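Local coordinates for bifunctional GH43-CE protein (Bacteroides eggerthii, PDB 6MLY), which is a bifunctional enzyme that probably acts on arabinoxylan, joining a family 43 glycoside hydrolase, generally assigned as a xylan beta-xylosidase, to a carbohydrate esterase, at residues Asn23-Met35 and Tyr265-Leu279. Numbering follows the deposited sequence.
With EDO (1,2-ethanediol), chain F.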
# COMPACT_ATOMS: atom_id res chain seq x y z
N ASN A 23 15.65 -11.52 -13.66
CA ASN A 23 14.70 -10.58 -14.22
C ASN A 23 13.50 -10.52 -13.27
O ASN A 23 13.11 -11.55 -12.73
CB ASN A 23 14.33 -11.01 -15.64
CG ASN A 23 13.26 -10.18 -16.30
OD1 ASN A 23 12.16 -10.03 -15.75
ND2 ASN A 23 13.56 -9.65 -17.48
N PRO A 24 12.91 -9.33 -13.04
CA PRO A 24 13.26 -8.05 -13.65
C PRO A 24 14.57 -7.44 -13.13
O PRO A 24 14.79 -7.41 -11.92
CB PRO A 24 12.09 -7.14 -13.24
CG PRO A 24 11.69 -7.67 -11.89
CD PRO A 24 11.88 -9.17 -12.02
N VAL A 25 15.39 -6.95 -14.07
CA VAL A 25 16.73 -6.42 -13.79
C VAL A 25 16.63 -5.12 -12.99
O VAL A 25 17.56 -4.76 -12.27
CB VAL A 25 17.54 -6.22 -15.09
CG1 VAL A 25 17.78 -7.55 -15.80
CG2 VAL A 25 16.90 -5.21 -16.02
N ILE A 26 15.51 -4.40 -13.18
CA ILE A 26 15.13 -3.27 -12.32
C ILE A 26 13.67 -3.48 -11.87
O ILE A 26 12.75 -3.29 -12.66
CB ILE A 26 15.30 -1.92 -13.03
CG1 ILE A 26 16.76 -1.66 -13.44
CG2 ILE A 26 14.74 -0.79 -12.17
CD1 ILE A 26 16.97 -0.38 -14.20
N TYR A 27 13.48 -3.85 -10.60
CA TYR A 27 12.14 -3.97 -10.05
C TYR A 27 11.69 -2.59 -9.55
O TYR A 27 11.61 -2.36 -8.34
CB TYR A 27 12.10 -5.04 -8.95
CG TYR A 27 10.79 -5.78 -8.83
CD1 TYR A 27 10.76 -7.13 -8.54
CD2 TYR A 27 9.57 -5.14 -9.03
CE1 TYR A 27 9.57 -7.83 -8.42
CE2 TYR A 27 8.37 -5.82 -8.92
CZ TYR A 27 8.37 -7.17 -8.61
OH TYR A 27 7.18 -7.84 -8.49
N ALA A 28 11.40 -1.69 -10.50
CA ALA A 28 11.00 -0.31 -10.20
C ALA A 28 10.57 0.40 -11.49
O ALA A 28 10.88 -0.06 -12.59
CB ALA A 28 12.11 0.43 -9.51
N ASP A 29 9.90 1.53 -11.31
CA ASP A 29 9.24 2.27 -12.38
C ASP A 29 10.31 3.04 -13.18
O ASP A 29 10.70 4.15 -12.82
CB ASP A 29 8.16 3.18 -11.78
CG ASP A 29 7.24 3.83 -12.80
OD1 ASP A 29 6.74 3.13 -13.69
OD2 ASP A 29 7.01 5.05 -12.66
N ALA A 30 10.78 2.40 -14.26
CA ALA A 30 11.70 2.99 -15.23
C ALA A 30 11.15 2.76 -16.63
O ALA A 30 11.69 1.97 -17.39
CB ALA A 30 13.08 2.38 -15.07
N PRO A 31 10.03 3.43 -16.99
CA PRO A 31 9.38 3.22 -18.29
C PRO A 31 10.03 3.97 -19.46
O PRO A 31 10.72 4.97 -19.25
CB PRO A 31 7.96 3.77 -18.05
CG PRO A 31 8.16 4.87 -17.03
CD PRO A 31 9.31 4.40 -16.15
N ASP A 32 9.77 3.48 -20.68
CA ASP A 32 10.18 4.10 -21.94
C ASP A 32 11.70 4.27 -21.94
O ASP A 32 12.22 5.40 -21.97
CB ASP A 32 9.47 5.43 -22.16
CG ASP A 32 7.96 5.33 -22.17
OD1 ASP A 32 7.43 4.23 -21.91
OD2 ASP A 32 7.31 6.37 -22.43
N MET A 33 12.40 3.14 -21.90
CA MET A 33 13.85 3.11 -21.92
C MET A 33 14.34 3.41 -23.34
O MET A 33 13.76 2.96 -24.33
CB MET A 33 14.38 1.74 -21.49
CG MET A 33 14.22 1.47 -20.01
SD MET A 33 14.86 -0.16 -19.53
CE MET A 33 13.64 -1.24 -20.27
N SER A 34 15.41 4.21 -23.40
CA SER A 34 16.25 4.35 -24.57
C SER A 34 17.69 4.04 -24.13
O SER A 34 18.27 4.81 -23.37
CB SER A 34 16.11 5.72 -25.18
OG SER A 34 16.75 5.80 -26.44
N MET A 35 18.22 2.91 -24.59
CA MET A 35 19.49 2.36 -24.12
C MET A 35 20.54 2.42 -25.25
O MET A 35 20.23 2.36 -26.44
CB MET A 35 19.30 0.90 -23.68
CG MET A 35 20.39 0.38 -22.77
SD MET A 35 19.99 -1.27 -22.11
CE MET A 35 18.77 -0.82 -20.88
N TYR A 265 15.93 -4.75 -24.46
CA TYR A 265 15.46 -4.04 -23.27
C TYR A 265 13.99 -3.66 -23.49
O TYR A 265 13.66 -3.02 -24.49
CB TYR A 265 16.36 -2.84 -22.94
CG TYR A 265 16.42 -1.74 -23.96
CD1 TYR A 265 15.51 -0.69 -23.94
CD2 TYR A 265 17.40 -1.73 -24.94
CE1 TYR A 265 15.57 0.33 -24.87
CE2 TYR A 265 17.47 -0.71 -25.89
CZ TYR A 265 16.55 0.32 -25.85
OH TYR A 265 16.63 1.33 -26.77
N LEU A 266 13.13 -4.10 -22.56
CA LEU A 266 11.67 -3.96 -22.60
C LEU A 266 11.14 -3.72 -21.18
O LEU A 266 11.91 -3.79 -20.21
CB LEU A 266 11.05 -5.24 -23.17
CG LEU A 266 11.61 -5.74 -24.50
CD1 LEU A 266 11.24 -7.20 -24.72
CD2 LEU A 266 11.11 -4.88 -25.66
N PHE A 267 9.83 -3.49 -21.05
CA PHE A 267 9.20 -3.34 -19.73
C PHE A 267 7.79 -3.95 -19.69
O PHE A 267 7.10 -4.00 -20.72
CB PHE A 267 9.17 -1.86 -19.31
CG PHE A 267 8.21 -0.98 -20.07
CD1 PHE A 267 6.86 -0.95 -19.76
CD2 PHE A 267 8.66 -0.15 -21.09
CE1 PHE A 267 5.98 -0.13 -20.45
CE2 PHE A 267 7.78 0.66 -21.78
CZ PHE A 267 6.44 0.67 -21.47
N GLU A 268 7.40 -4.39 -18.49
CA GLU A 268 6.07 -4.94 -18.16
C GLU A 268 5.30 -3.89 -17.34
O GLU A 268 5.91 -3.03 -16.72
CB GLU A 268 6.22 -6.22 -17.35
CG GLU A 268 4.99 -7.11 -17.33
CD GLU A 268 4.97 -8.16 -16.23
OE1 GLU A 268 5.76 -8.03 -15.27
OE2 GLU A 268 4.15 -9.10 -16.31
N ASP A 269 3.97 -3.98 -17.36
CA ASP A 269 3.11 -3.27 -16.40
C ASP A 269 2.86 -4.19 -15.20
O ASP A 269 1.95 -5.02 -15.25
CB ASP A 269 1.80 -2.82 -17.05
CG ASP A 269 1.99 -1.88 -18.22
OD1 ASP A 269 3.06 -1.26 -18.30
OD2 ASP A 269 1.06 -1.79 -19.06
N CYS A 270 3.66 -4.04 -14.14
CA CYS A 270 3.62 -4.92 -12.96
C CYS A 270 2.78 -4.28 -11.85
O CYS A 270 3.11 -4.41 -10.67
CB CYS A 270 5.03 -5.24 -12.46
SG CYS A 270 5.21 -6.89 -11.74
N GLY A 271 1.70 -3.59 -12.23
CA GLY A 271 0.72 -3.04 -11.27
C GLY A 271 1.20 -1.76 -10.60
O GLY A 271 1.65 -0.82 -11.27
N ALA A 272 1.10 -1.73 -9.26
CA ALA A 272 1.24 -0.51 -8.44
C ALA A 272 2.68 0.02 -8.50
O ALA A 272 2.89 1.22 -8.74
CB ALA A 272 0.83 -0.80 -7.02
N VAL A 273 3.66 -0.87 -8.29
CA VAL A 273 5.08 -0.53 -8.34
C VAL A 273 5.37 0.29 -9.61
O VAL A 273 6.17 1.24 -9.57
CB VAL A 273 5.97 -1.78 -8.24
CG1 VAL A 273 6.06 -2.54 -9.56
CG2 VAL A 273 7.36 -1.45 -7.71
N GLY A 274 4.70 -0.06 -10.71
CA GLY A 274 4.77 0.71 -11.96
C GLY A 274 5.08 -0.16 -13.17
O GLY A 274 4.46 -1.21 -13.36
N ARG A 275 6.04 0.31 -13.98
CA ARG A 275 6.42 -0.29 -15.28
C ARG A 275 7.93 -0.58 -15.27
O ARG A 275 8.74 0.35 -15.31
CB ARG A 275 5.98 0.63 -16.42
CG ARG A 275 4.51 1.05 -16.34
CD ARG A 275 3.99 1.72 -17.59
NE ARG A 275 4.28 3.15 -17.65
CZ ARG A 275 4.37 3.87 -18.76
NH1 ARG A 275 4.18 3.30 -19.94
NH2 ARG A 275 4.65 5.16 -18.70
N ILE A 276 8.28 -1.87 -15.20
CA ILE A 276 9.58 -2.32 -14.69
C ILE A 276 10.42 -2.91 -15.83
O ILE A 276 9.94 -3.76 -16.57
CB ILE A 276 9.40 -3.31 -13.51
CG1 ILE A 276 8.56 -4.54 -13.88
CG2 ILE A 276 8.81 -2.62 -12.29
CD1 ILE A 276 8.74 -5.70 -12.93
N PRO A 277 11.67 -2.44 -16.02
CA PRO A 277 12.58 -3.00 -17.03
C PRO A 277 12.79 -4.53 -17.04
O PRO A 277 12.89 -5.16 -15.97
CB PRO A 277 13.91 -2.33 -16.66
CG PRO A 277 13.50 -0.97 -16.16
CD PRO A 277 12.25 -1.26 -15.36
N TYR A 278 12.85 -5.07 -18.26
CA TYR A 278 13.09 -6.49 -18.57
C TYR A 278 14.19 -6.59 -19.64
O TYR A 278 14.18 -5.84 -20.62
CB TYR A 278 11.82 -7.16 -19.09
CG TYR A 278 10.89 -7.72 -18.04
CD1 TYR A 278 10.34 -6.91 -17.06
CD2 TYR A 278 10.53 -9.06 -18.04
CE1 TYR A 278 9.47 -7.42 -16.11
CE2 TYR A 278 9.67 -9.59 -17.09
CZ TYR A 278 9.14 -8.76 -16.12
OH TYR A 278 8.29 -9.26 -15.17
N LEU A 279 15.12 -7.54 -19.45
CA LEU A 279 16.13 -7.88 -20.45
C LEU A 279 15.89 -9.32 -20.92
O LEU A 279 15.80 -10.24 -20.10
CB LEU A 279 17.52 -7.71 -19.82
CG LEU A 279 18.00 -6.27 -19.67
CD1 LEU A 279 19.35 -6.22 -18.97
CD2 LEU A 279 18.09 -5.58 -21.03
C1 EDO F . 3.82 5.91 -22.32
O1 EDO F . 4.96 5.40 -21.62
C2 EDO F . 3.89 7.43 -22.31
O2 EDO F . 5.12 7.85 -22.92
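Met35 CB lies over one face of the Tyr265 ring, 3.5 Å from the ring centroid in a CH-pi contact; Met35 SD stands oblique to the ring, 4.5 Å from that centroid, as a Met-aromatic contact, and the bend at chi3 brings CE back to Tyr265 CB. Chi1 of 63° sets the tyrosine ring between its own backbone N and carbonyl carbon and sends the hydroxyl out to Met35, whose backbone N donates to Tyr265 OH almost straight (3.1 Å, 179°); the same hydroxyl bonds to Gln203. With Tyr265 cut back to an alanine, Met35 N would probably lose its acceptor, and a gap would be likely to open beside Met33 and Met35. Next to this pair, Pro277 wedges its ring between Ile26, Ala30 and Met33, with Met33 SD 3.7 Å from Pro277 CB. Ile276 runs alongside Tyr27, its CD1 over the phenol face. Asp29 OD1 takes Arg275 N on its anti side (2.9 Å), and Ala30 N returns a bond to Arg275 O. Pro31 CB sits over one face of the Arg275 guanidinium. The N-terminal loop thus binds the first blade to the last in the five-bladed propeller of family 43. Apolar packing gives way to a buried polar group, where the Asp32 side chain is about 6 Å from that of Asp143, predicted to tune the pKa of the catalytic acid. Here 1,2-ethanediol, probably from the crystallisation liquor, bridges guanidinium and carboxylate: Arg275 NH1 and NH2 grip its O1, and its O2 donates to Asp32 OD2.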